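Arylmalonate decarboxylase (Bordetella bronchiseptica, PDB 2VLB) catalyses the decarboxylation of 2-aryl-2-methylmalonates, taking up a proton and releasing carbon dioxide to leave 2-arylpropionates. Local coordinates at residues P9-I14 / P31-I36; P23-R28 / L193-A198; R121-T126 / P181-I186. All coordinates share one frame; numbering follows the deposited sequence.

Contact 1: P9-I14 / P31-I36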
ATOM      1  N   PRO A   9     -17.239 -11.196   5.067  1.00 54.08           N
ATOM      2  CA  PRO A   9     -17.426  -9.876   4.448  1.00 52.59           C
ATOM      3  C   PRO A   9     -16.593  -9.677   3.174  1.00 51.00           C
ATOM      4  O   PRO A   9     -15.432 -10.104   3.101  1.00 50.53           O
ATOM      5  CB  PRO A   9     -16.985  -8.893   5.542  1.00 52.65           C
ATOM      6  CG  PRO A   9     -16.872  -9.707   6.805  1.00 55.54           C
ATOM      7  CD  PRO A   9     -16.541 -11.096   6.361  1.00 54.37           C
ATOM      8  N   THR A  10     -17.209  -9.049   2.175  1.00 48.75           N
ATOM      9  CA  THR A  10     -16.530  -8.692   0.939  1.00 46.13           C
ATOM     10  C   THR A  10     -15.650  -7.460   1.164  1.00 45.01           C
ATOM     11  O   THR A  10     -16.071  -6.480   1.784  1.00 44.51           O
ATOM     12  CB  THR A  10     -17.549  -8.402  -0.172  1.00 48.12           C
ATOM     13  OG1 THR A  10     -18.366  -9.564  -0.379  1.00 45.84           O
ATOM     14  CG2 THR A  10     -16.848  -8.017  -1.474  1.00 40.38           C
ATOM     15  N   ILE A  11     -14.427  -7.522   0.669  1.00 42.64           N
ATOM     16  CA  ILE A  11     -13.513  -6.400   0.786  1.00 43.92           C
ATOM     17  C   ILE A  11     -13.437  -5.668  -0.557  1.00 43.42           C
ATOM     18  O   ILE A  11     -13.142  -6.274  -1.591  1.00 42.66           O
ATOM     19  CB  ILE A  11     -12.135  -6.873   1.293  1.00 44.45           C
ATOM     20  CG1 ILE A  11     -12.274  -7.302   2.776  1.00 47.77           C
ATOM     21  CG2 ILE A  11     -11.091  -5.792   1.108  1.00 44.40           C
ATOM     22  CD1 ILE A  11     -11.211  -8.206   3.268  1.00 52.70           C
ATOM     23  N   GLY A  12     -13.743  -4.371  -0.527  1.00 43.76           N
ATOM     24  CA  GLY A  12     -13.715  -3.508  -1.713  1.00 43.11           C
ATOM     25  C   GLY A  12     -12.451  -2.666  -1.779  1.00 44.27           C
ATOM     26  O   GLY A  12     -11.967  -2.153  -0.761  1.00 42.98           O
ATOM     27  N   MET A  13     -11.894  -2.559  -2.981  1.00 42.24           N
ATOM     28  CA  MET A  13     -10.717  -1.747  -3.205  1.00 43.16           C
ATOM     29  C   MET A  13     -10.880  -0.774  -4.368  1.00 41.99           C
ATOM     30  O   MET A  13     -11.339  -1.144  -5.462  1.00 43.52           O
ATOM     31  CB  MET A  13      -9.506  -2.635  -3.458  1.00 39.92           C
ATOM     32  CG  MET A  13      -9.083  -3.388  -2.190  1.00 45.00           C
ATOM     33  SD  MET A  13      -7.726  -4.525  -2.537  1.00 44.28           S
ATOM     34  CE  MET A  13      -7.223  -4.808  -0.825  1.00 41.36           C
ATOM     35  N   ILE A  14     -10.465   0.464  -4.125  1.00 39.46           N
ATOM     36  CA  ILE A  14     -10.355   1.450  -5.178  1.00 38.47           C
ATOM     37  C   ILE A  14      -8.917   1.431  -5.690  1.00 38.92           C
ATOM     38  O   ILE A  14      -7.984   1.611  -4.925  1.00 40.98           O
ATOM     39  CB  ILE A  14     -10.773   2.877  -4.707  1.00 38.60           C
ATOM     40  CG1 ILE A  14     -12.224   2.872  -4.170  1.00 38.86           C
ATOM     41  CG2 ILE A  14     -10.691   3.849  -5.879  1.00 37.29           C
ATOM     42  CD1 ILE A  14     -12.616   4.200  -3.511  1.00 42.91           C
ATOM     43  N   PRO A  31      -6.455 -16.270   0.059  1.00 37.94           N
ATOM     44  CA  PRO A  31      -7.106 -16.947  -1.064  1.00 39.09           C
ATOM     45  C   PRO A  31      -8.581 -17.285  -0.836  1.00 40.04           C
ATOM     46  O   PRO A  31      -9.316 -17.462  -1.809  1.00 41.15           O
ATOM     47  CB  PRO A  31      -6.280 -18.226  -1.235  1.00 38.15           C
ATOM     48  CG  PRO A  31      -5.634 -18.448   0.070  1.00 38.08           C
ATOM     49  CD  PRO A  31      -5.395 -17.098   0.660  1.00 35.82           C
ATOM     50  N   ASP A  32      -9.006 -17.351   0.427  1.00 39.22           N
ATOM     51  CA  ASP A  32     -10.369 -17.750   0.755  1.00 39.69           C
ATOM     52  C   ASP A  32     -11.339 -16.581   0.979  1.00 39.24           C
ATOM     53  O   ASP A  32     -12.498 -16.810   1.314  1.00 38.81           O
ATOM     54  CB  ASP A  32     -10.372 -18.651   1.990  1.00 38.86           C
ATOM     55  CG  ASP A  32      -9.563 -19.934   1.800  1.00 44.20           C
ATOM     56  OD1 ASP A  32      -9.451 -20.452   0.662  1.00 45.50           O
ATOM     57  OD2 ASP A  32      -9.052 -20.439   2.822  1.00 46.30           O
ATOM     58  N   LEU A  33     -10.870 -15.345   0.799  1.00 39.06           N
ATOM     59  CA  LEU A  33     -11.680 -14.141   1.052  1.00 38.76           C
ATOM     60  C   LEU A  33     -12.147 -13.483  -0.254  1.00 39.29           C
ATOM     61  O   LEU A  33     -11.393 -13.442  -1.228  1.00 38.27           O
ATOM     62  CB  LEU A  33     -10.902 -13.111   1.902  1.00 38.55           C
ATOM     63  CG  LEU A  33     -10.406 -13.501   3.304  1.00 39.07           C
ATOM     64  CD1 LEU A  33      -9.909 -12.288   4.055  1.00 37.16           C
ATOM     65  CD2 LEU A  33     -11.477 -14.232   4.135  1.00 38.88           C
ATOM     66  N   PRO A  34     -13.393 -12.957  -0.282  1.00 39.81           N
ATOM     67  CA  PRO A  34     -13.846 -12.293  -1.506  1.00 39.91           C
ATOM     68  C   PRO A  34     -13.415 -10.818  -1.566  1.00 39.76           C
ATOM     69  O   PRO A  34     -13.695 -10.044  -0.649  1.00 40.60           O
ATOM     70  CB  PRO A  34     -15.371 -12.434  -1.440  1.00 39.48           C
ATOM     71  CG  PRO A  34     -15.688 -12.563   0.007  1.00 41.31           C
ATOM     72  CD  PRO A  34     -14.437 -12.958   0.760  1.00 41.11           C
ATOM     73  N   PHE A  35     -12.704 -10.458  -2.628  1.00 38.88           N
ATOM     74  CA  PHE A  35     -12.344  -9.079  -2.911  1.00 39.33           C
ATOM     75  C   PHE A  35     -13.050  -8.615  -4.188  1.00 39.83           C
ATOM     76  O   PHE A  35     -13.193  -9.396  -5.133  1.00 38.72           O
ATOM     77  CB  PHE A  35     -10.821  -8.960  -3.125  1.00 37.81           C
ATOM     78  CG  PHE A  35     -10.010  -9.332  -1.913  1.00 38.62           C
ATOM     79  CD1 PHE A  35      -9.692  -8.376  -0.961  1.00 37.78           C
ATOM     80  CD2 PHE A  35      -9.560 -10.628  -1.730  1.00 42.24           C
ATOM     81  CE1 PHE A  35      -8.940  -8.711   0.171  1.00 41.26           C
ATOM     82  CE2 PHE A  35      -8.812 -10.981  -0.602  1.00 41.45           C
ATOM     83  CZ  PHE A  35      -8.501 -10.017   0.349  1.00 39.05           C
ATOM     84  N   ILE A  36     -13.456  -7.344  -4.223  1.00 38.21           N
ATOM     85  CA  ILE A  36     -13.895  -6.701  -5.474  1.00 40.26           C
ATOM     86  C   ILE A  36     -13.191  -5.362  -5.611  1.00 42.65           C
ATOM     87  O   ILE A  36     -12.709  -4.794  -4.607  1.00 42.90           O
ATOM     88  CB  ILE A  36     -15.426  -6.502  -5.565  1.00 40.60           C
ATOM     89  CG1 ILE A  36     -15.925  -5.618  -4.408  1.00 44.03           C
ATOM     90  CG2 ILE A  36     -16.161  -7.865  -5.644  1.00 41.26           C
ATOM     91  CD1 ILE A  36     -17.415  -5.240  -4.482  1.00 40.35           C
TER
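The side chains of Ile11 and Phe35 run alongside each other from adjacent strands, the branched side chain of one following the ring of the other. The gamma methyl CG2 of Ile11 sits 3.6 Å from Phe35 CD1, and Ile11 CB and CG2 both come obliquely to CD1 and CE1 of the ring; with chi1 of Ile11 at -70°, CG2 lies anti to the backbone N, which puts it against these two ring atoms. The methyl CE of Met13, at the end of an extended chain, comes obliquely to the ring at 4.3 Å from Phe35 CD1. Helix 213-225 covers this face: Ile11 rests on Ala221 and Val222, and the Phe35 ring packs edge-to-face with Phe218. The backbones beneath are neighbouring parallel strands of a four-stranded sheet, joined as a beta-alpha-beta unit through the short helix 24-27; strand 35-39 is one edge strand of the sheet and 10-15 lies next to it. Three hydrogen bonds fix the register. Ile11 N donates to Pro34 O at 2.9 Å, almost straight at 175°; Ile36 N reaches Ile11 O, and Met13 N reaches Ile36 O in a more bent bond of 148°. Phe35 CA adds a CH···O contact of 3.2 Å to Ile11 O, which thus receives from two neighbours. On the other face of the sheet, Thr10 CG2 meets Ile36 CG1 at 3.9 Å, the two side chains set roughly perpendicular, and Ile36 also touches Leu64 and Gln67 of helix 50-67. At the partly exposed end, the hydroxyl OG1 of Thr10 faces the Pro34 ring, 4.0 Å from Pro34 CG.

Contact 2: P23-R28 / L193-A198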
ATOM      1  N   PRO A  23      -5.671  -6.259  -7.184  1.00 39.25           N
ATOM      2  CA  PRO A  23      -4.225  -6.527  -7.305  1.00 39.86           C
ATOM      3  C   PRO A  23      -3.829  -7.969  -6.962  1.00 39.75           C
ATOM      4  O   PRO A  23      -4.237  -8.495  -5.930  1.00 42.18           O
ATOM      5  CB  PRO A  23      -3.601  -5.531  -6.316  1.00 38.86           C
ATOM      6  CG  PRO A  23      -4.648  -4.380  -6.246  1.00 40.89           C
ATOM      7  CD  PRO A  23      -5.965  -5.098  -6.305  1.00 41.00           C
ATOM      8  N   ALA A  24      -3.049  -8.602  -7.835  1.00 42.54           N
ATOM      9  CA  ALA A  24      -2.586  -9.977  -7.636  1.00 43.74           C
ATOM     10  C   ALA A  24      -1.669 -10.090  -6.419  1.00 47.56           C
ATOM     11  O   ALA A  24      -1.732 -11.072  -5.683  1.00 48.16           O
ATOM     12  CB  ALA A  24      -1.866 -10.482  -8.896  1.00 44.30           C
ATOM     13  N   ASP A  25      -0.834  -9.063  -6.223  1.00 51.44           N
ATOM     14  CA  ASP A  25       0.152  -8.963  -5.132  1.00 53.37           C
ATOM     15  C   ASP A  25      -0.491  -8.627  -3.782  1.00 55.42           C
ATOM     16  O   ASP A  25      -0.358  -7.512  -3.256  1.00 56.43           O
ATOM     17  CB  ASP A  25       1.153  -7.848  -5.443  1.00 51.94           C
ATOM     18  CG  ASP A  25       2.406  -7.932  -4.593  1.00 47.65           C
ATOM     19  OD1 ASP A  25       2.952  -9.051  -4.418  1.00 43.64           O
ATOM     20  OD2 ASP A  25       2.861  -6.872  -4.129  1.00 34.61           O
ATOM     21  N   GLY A  26      -1.166  -9.603  -3.213  1.00 55.71           N
ATOM     22  CA  GLY A  26      -1.825  -9.394  -1.955  1.00 54.25           C
ATOM     23  C   GLY A  26      -2.980 -10.351  -1.896  1.00 54.02           C
ATOM     24  O   GLY A  26      -3.210 -10.968  -0.859  1.00 54.96           O
ATOM     25  N   ALA A  27      -3.698 -10.483  -3.013  1.00 52.48           N
ATOM     26  CA  ALA A  27      -4.825 -11.403  -3.086  1.00 52.08           C
ATOM     27  C   ALA A  27      -4.400 -12.796  -2.617  1.00 51.57           C
ATOM     28  O   ALA A  27      -5.158 -13.450  -1.897  1.00 51.30           O
ATOM     29  CB  ALA A  27      -5.412 -11.449  -4.498  1.00 54.08           C
ATOM     30  N   ARG A  28      -3.170 -13.199  -2.989  1.00 50.58           N
ATOM     31  CA  ARG A  28      -2.537 -14.505  -2.630  1.00 48.45           C
ATOM     32  C   ARG A  28      -2.409 -14.737  -1.125  1.00 45.97           C
ATOM     33  O   ARG A  28      -2.244 -15.880  -0.672  1.00 43.93           O
ATOM     34  CB  ARG A  28      -1.113 -14.604  -3.194  1.00 47.93           C
ATOM     35  CG  ARG A  28      -0.966 -14.505  -4.698  1.00 51.36           C
ATOM     36  CD  ARG A  28       0.506 -14.674  -5.108  1.00 52.11           C
ATOM     37  NE  ARG A  28       1.260 -13.412  -5.048  1.00 55.60           N
ATOM     38  CZ  ARG A  28       2.559 -13.283  -5.332  1.00 54.65           C
ATOM     39  NH1 ARG A  28       3.283 -14.342  -5.700  1.00 47.91           N
ATOM     40  NH2 ARG A  28       3.133 -12.084  -5.251  1.00 54.01           N
ATOM     41  N   LEU A 193       4.158  -5.661 -10.285  1.00 40.75           N
ATOM     42  CA  LEU A 193       2.973  -6.512 -10.052  1.00 44.69           C
ATOM     43  C   LEU A 193       3.067  -7.509  -8.879  1.00 44.65           C
ATOM     44  O   LEU A 193       2.035  -7.857  -8.307  1.00 45.28           O
ATOM     45  CB  LEU A 193       2.541  -7.257 -11.334  1.00 43.88           C
ATOM     46  CG  LEU A 193       1.937  -6.446 -12.500  1.00 51.67           C
ATOM     47  CD1 LEU A 193       1.460  -7.397 -13.578  1.00 55.11           C
ATOM     48  CD2 LEU A 193       0.808  -5.485 -12.084  1.00 54.28           C
ATOM     49  N   LEU A 194       4.273  -7.981  -8.546  1.00 44.55           N
ATOM     50  CA  LEU A 194       4.437  -9.015  -7.491  1.00 45.12           C
ATOM     51  C   LEU A 194       5.636  -8.762  -6.575  1.00 44.93           C
ATOM     52  O   LEU A 194       6.785  -8.795  -7.016  1.00 46.16           O
ATOM     53  CB  LEU A 194       4.542 -10.425  -8.104  1.00 46.38           C
ATOM     54  CG  LEU A 194       3.504 -10.883  -9.154  1.00 51.16           C
ATOM     55  CD1 LEU A 194       3.994 -12.075 -10.000  1.00 54.55           C
ATOM     56  CD2 LEU A 194       2.147 -11.205  -8.503  1.00 54.88           C
ATOM     57  N   THR A 195       5.365  -8.541  -5.294  1.00 43.99           N
ATOM     58  CA  THR A 195       6.424  -8.255  -4.327  1.00 43.35           C
ATOM     59  C   THR A 195       6.486  -9.266  -3.182  1.00 43.45           C
ATOM     60  O   THR A 195       7.486  -9.287  -2.463  1.00 43.30           O
ATOM     61  CB  THR A 195       6.300  -6.832  -3.697  1.00 44.06           C
ATOM     62  OG1 THR A 195       5.100  -6.732  -2.896  1.00 44.91           O
ATOM     63  CG2 THR A 195       6.314  -5.708  -4.789  1.00 41.33           C
ATOM     64  N   LEU A 196       5.427 -10.070  -3.001  1.00 42.94           N
ATOM     65  CA  LEU A 196       5.266 -10.890  -1.779  1.00 44.63           C
ATOM     66  C   LEU A 196       6.465 -11.778  -1.512  1.00 43.92           C
ATOM     67  O   LEU A 196       6.907 -11.894  -0.371  1.00 44.78           O
ATOM     68  CB  LEU A 196       4.013 -11.767  -1.829  1.00 44.47           C
ATOM     69  CG  LEU A 196       2.639 -11.170  -1.549  1.00 48.05           C
ATOM     70  CD1 LEU A 196       1.593 -12.246  -1.731  1.00 46.41           C
ATOM     71  CD2 LEU A 196       2.541 -10.574  -0.142  1.00 46.81           C
ATOM     72  N   ASP A 197       6.990 -12.399  -2.568  1.00 45.15           N
ATOM     73  CA  ASP A 197       8.080 -13.370  -2.438  1.00 42.78           C
ATOM     74  C   ASP A 197       9.390 -12.766  -1.932  1.00 42.23           C
ATOM     75  O   ASP A 197      10.203 -13.472  -1.340  1.00 39.77           O
ATOM     76  CB  ASP A 197       8.327 -14.118  -3.762  1.00 43.80           C
ATOM     77  CG  ASP A 197       7.231 -15.129  -4.090  1.00 45.41           C
ATOM     78  OD1 ASP A 197       6.308 -15.336  -3.269  1.00 46.94           O
ATOM     79  OD2 ASP A 197       7.291 -15.719  -5.187  1.00 50.52           O
ATOM     80  N   ALA A 198       9.593 -11.470  -2.161  1.00 42.17           N
ATOM     81  CA  ALA A 198      10.833 -10.811  -1.735  1.00 43.21           C
ATOM     82  C   ALA A 198      10.888 -10.617  -0.213  1.00 43.51           C
ATOM     83  O   ALA A 198      11.970 -10.698   0.383  1.00 44.95           O
ATOM     84  CB  ALA A 198      10.996  -9.465  -2.451  1.00 44.83           C
TER
HETATM   85  O   HOH W   1      -0.295  -6.899  -8.341  1.00 38.99           O
HETATM   86  O   HOH W   2       5.628 -14.709  -7.003  1.00 50.06           O
HETATM   87  O   HOH W   3       6.081 -12.257  -5.590  1.00 50.92           O
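Asp25 and Thr195 meet where the short helix 24-27, inside the beta-alpha-beta unit of one sheet, faces the loop that leaves strand 185-189 of the other, so the contact bridges the two sheets of this Asp/Glu racemase-type fold. The Asp25 carboxylate is the acceptor for the loop. Its OD1 takes three donors: Thr195 N at 2.6 Å, arriving 53° above the carboxylate plane; Leu196 N at 3.0 Å, on the syn lone pair; and Arg28 NH2 of its own segment, on the anti lone pair, which makes a salt bridge. OD2 accepts the Thr195 hydroxyl OG1 at 2.6 Å through its syn lone pair. This grip on both oxygens fixes the rotation of the carboxylate, and its donors would probably stabilise the negative charge. Thr195 OG1 is also hydrogen-bonded to Ser212 OG, and Pro215 packs against Asp25, Thr195 and Leu196. The backbone of Asp25, centre of an inverse gamma turn, is served by water 1, which accepts from Asp25 N and donates to Leu193 O. The Arg28 chain bends at chi3, -85°, and brings its guanidinium between two leucines: Leu194 CD2 lies over one face, offset toward its rim and 3.5 Å from Arg28 NH2, and Leu196 CB lies over the opposite face. Two waters at the guanidinium edge extend its reach to Asp197. Water 2 accepts from Arg28 NH1 and donates to Asp197 OD2, while water 3 accepts from both Arg28 NH2 and Asp197 N. Arg28 NE, in contrast, is buried without a polar partner, with Leu196 CD1 3.5 Å away.

Contact 3: R121-T126 / P181-I186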
ATOM      1  N   ARG A 121      12.659   3.987  12.669  1.00 41.99           N
ATOM      2  CA  ARG A 121      13.612   4.401  11.641  1.00 39.37           C
ATOM      3  C   ARG A 121      13.430   3.501  10.418  1.00 39.74           C
ATOM      4  O   ARG A 121      13.579   2.286  10.533  1.00 40.18           O
ATOM      5  CB  ARG A 121      15.038   4.341  12.193  1.00 39.39           C
ATOM      6  CG  ARG A 121      15.261   5.290  13.381  1.00 33.31           C
ATOM      7  CD  ARG A 121      16.688   5.241  13.927  1.00 40.47           C
ATOM      8  NE  ARG A 121      17.660   5.742  12.957  1.00 42.64           N
ATOM      9  CZ  ARG A 121      18.026   7.016  12.821  1.00 43.38           C
ATOM     10  NH1 ARG A 121      17.496   7.969  13.587  1.00 41.99           N
ATOM     11  NH2 ARG A 121      18.927   7.339  11.900  1.00 40.66           N
ATOM     12  N   VAL A 122      13.068   4.095   9.270  1.00 39.67           N
ATOM     13  CA  VAL A 122      12.723   3.341   8.042  1.00 41.29           C
ATOM     14  C   VAL A 122      13.637   3.643   6.846  1.00 41.54           C
ATOM     15  O   VAL A 122      13.808   4.809   6.479  1.00 43.51           O
ATOM     16  CB  VAL A 122      11.298   3.695   7.499  1.00 43.43           C
ATOM     17  CG1 VAL A 122      10.752   2.548   6.640  1.00 44.78           C
ATOM     18  CG2 VAL A 122      10.343   4.046   8.574  1.00 43.40           C
ATOM     19  N   ALA A 123      14.186   2.603   6.212  1.00 40.93           N
ATOM     20  CA  ALA A 123      14.786   2.737   4.874  1.00 38.82           C
ATOM     21  C   ALA A 123      13.714   2.471   3.818  1.00 40.35           C
ATOM     22  O   ALA A 123      12.958   1.495   3.929  1.00 41.75           O
ATOM     23  CB  ALA A 123      15.965   1.772   4.697  1.00 38.24           C
ATOM     24  N   LEU A 124      13.630   3.349   2.822  1.00 39.81           N
ATOM     25  CA  LEU A 124      12.638   3.236   1.755  1.00 39.41           C
ATOM     26  C   LEU A 124      13.284   2.708   0.477  1.00 40.18           C
ATOM     27  O   LEU A 124      14.408   3.101   0.117  1.00 41.48           O
ATOM     28  CB  LEU A 124      11.972   4.583   1.468  1.00 39.33           C
ATOM     29  CG  LEU A 124      11.089   5.178   2.579  1.00 40.77           C
ATOM     30  CD1 LEU A 124      11.930   5.859   3.676  1.00 39.19           C
ATOM     31  CD2 LEU A 124      10.062   6.142   1.966  1.00 42.66           C
ATOM     32  N   ALA A 125      12.565   1.815  -0.195  1.00 40.07           N
ATOM     33  CA  ALA A 125      13.007   1.207  -1.444  1.00 36.45           C
ATOM     34  C   ALA A 125      11.834   1.205  -2.418  1.00 38.26           C
ATOM     35  O   ALA A 125      10.670   1.041  -2.016  1.00 38.34           O
ATOM     36  CB  ALA A 125      13.494  -0.212  -1.202  1.00 38.59           C
ATOM     37  N   THR A 126      12.127   1.437  -3.690  1.00 37.32           N
ATOM     38  CA  THR A 126      11.099   1.334  -4.727  1.00 35.74           C
ATOM     39  C   THR A 126      11.692   0.806  -6.035  1.00 40.65           C
ATOM     40  O   THR A 126      12.892   0.961  -6.289  1.00 37.99           O
ATOM     41  CB  THR A 126      10.353   2.666  -4.941  1.00 37.81           C
ATOM     42  OG1 THR A 126       9.269   2.423  -5.853  1.00 39.90           O
ATOM     43  CG2 THR A 126      11.284   3.774  -5.528  1.00 35.65           C
ATOM     44  N   PRO A 181      22.200   1.334   7.505  1.00 49.77           N
ATOM     45  CA  PRO A 181      22.111   0.182   8.426  1.00 51.09           C
ATOM     46  C   PRO A 181      21.593   0.530   9.842  1.00 52.76           C
ATOM     47  O   PRO A 181      21.602  -0.330  10.740  1.00 53.29           O
ATOM     48  CB  PRO A 181      23.561  -0.305   8.490  1.00 50.44           C
ATOM     49  CG  PRO A 181      24.365   0.941   8.301  1.00 49.34           C
ATOM     50  CD  PRO A 181      23.611   1.708   7.250  1.00 49.72           C
ATOM     51  N   ASP A 182      21.156   1.782  10.016  1.00 52.29           N
ATOM     52  CA  ASP A 182      20.639   2.313  11.284  1.00 50.39           C
ATOM     53  C   ASP A 182      19.105   2.310  11.265  1.00 48.15           C
ATOM     54  O   ASP A 182      18.455   3.102  11.952  1.00 49.20           O
ATOM     55  CB  ASP A 182      21.189   3.733  11.541  1.00 50.99           C
ATOM     56  CG  ASP A 182      21.061   4.672  10.312  1.00 54.57           C
ATOM     57  OD1 ASP A 182      21.346   4.260   9.159  1.00 56.79           O
ATOM     58  OD2 ASP A 182      20.704   5.853  10.504  1.00 57.78           O
ATOM     59  N   SER A 183      18.543   1.401  10.476  1.00 44.58           N
ATOM     60  CA  SER A 183      17.107   1.297  10.285  1.00 42.65           C
ATOM     61  C   SER A 183      16.524   0.170  11.124  1.00 42.30           C
ATOM     62  O   SER A 183      17.183  -0.853  11.350  1.00 40.51           O
ATOM     63  CB  SER A 183      16.800   1.029   8.812  1.00 41.44           C
ATOM     64  OG  SER A 183      17.422   1.981   7.975  1.00 39.06           O
ATOM     65  N   ASP A 184      15.285   0.373  11.568  1.00 42.79           N
ATOM     66  CA  ASP A 184      14.476  -0.635  12.258  1.00 43.68           C
ATOM     67  C   ASP A 184      13.776  -1.537  11.241  1.00 42.41           C
ATOM     68  O   ASP A 184      13.395  -2.657  11.562  1.00 41.36           O
ATOM     69  CB  ASP A 184      13.387   0.032  13.125  1.00 42.86           C
ATOM     70  CG  ASP A 184      13.949   0.925  14.220  1.00 46.97           C
ATOM     71  OD1 ASP A 184      14.985   0.567  14.828  1.00 39.63           O
ATOM     72  OD2 ASP A 184      13.331   1.988  14.486  1.00 44.92           O
ATOM     73  N   GLY A 185      13.572  -1.033  10.024  1.00 41.81           N
ATOM     74  CA  GLY A 185      12.912  -1.800   8.973  1.00 40.52           C
ATOM     75  C   GLY A 185      12.892  -1.094   7.626  1.00 40.41           C
ATOM     76  O   GLY A 185      13.472  -0.023   7.466  1.00 41.56           O
ATOM     77  N   ILE A 186      12.198  -1.687   6.660  1.00 40.04           N
ATOM     78  CA  ILE A 186      12.263  -1.242   5.275  1.00 39.43           C
ATOM     79  C   ILE A 186      10.840  -1.087   4.755  1.00 41.22           C
ATOM     80  O   ILE A 186       9.971  -1.925   5.046  1.00 40.85           O
ATOM     81  CB  ILE A 186      13.032  -2.294   4.425  1.00 39.95           C
ATOM     82  CG1 ILE A 186      14.454  -2.491   4.957  1.00 41.22           C
ATOM     83  CG2 ILE A 186      13.003  -1.963   2.903  1.00 42.11           C
ATOM     84  CD1 ILE A 186      15.065  -3.795   4.490  1.00 44.41           C
TER
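Ala123 and Ile186 pair at the closely packed end, their CA atoms 4.7 Å apart in a parallel bridge. Ala123 N donates to Gly185 O at 3.0 Å, and Ile186 CA returns a CH···O contact to Ala123 O. Ile186 CG2, anti to the backbone N at chi1 -59°, lies alongside that same oxygen, while Phe177 packs on Ile186 and Leu172 on Ala125, both from helix 166-179. Ser183 OG sits 3.6 Å from Ala123 CB, but its hydroxyl is held by Ala180 O and Thr148 OG1. Toward the solvent the regular pairing frays: Arg121 O still accepts backbone N-H groups, from Asp184 N at 2.8 Å and weakly from Gly185 N, but side chains take over the rest. Arg121 N points straight (178°) at Asp184 OD2, which it meets from above the carboxylate plane and which also takes Arg120 N. The Arg121 chain, bent at chi3, turns its guanidinium side-on to Asp182: NE bonds Asp182 O at 2.9 Å and NH2 makes a salt bridge to Asp182 OD2 at 2.7 Å, guanidinium and carboxylate planes 42° apart. Strands 121-126 and 185-189 are the inner pair of a four-stranded parallel sheet of order 2-1-3-4, characteristic of the alpha/beta fold of the Asp/Glu racemase superfamily.

Contacts 1 and 3 each join neighbouring parallel strands, but in different four-stranded sheets: their centres are 30 Å apart, on opposite sides of the chain's centre. Contact 1 pairs an outermost strand with its neighbour and is largely apolar beyond the backbone bonds; contact 3, the most buried of the three, couples two inner strands yet ends in an arginine-aspartate salt bridge at the surface. Contact 2 joins no strands. It lies nearer the chain's centre, about 11 Å away, and ties a helix from the first sheet's crossover to a loop of the second through a carboxylate and waters. It touches contact 1, where Met13 SD packs 4.2 Å from Pro23 CD, whereas contact 3 stays about 8 Å from it between nearest atoms.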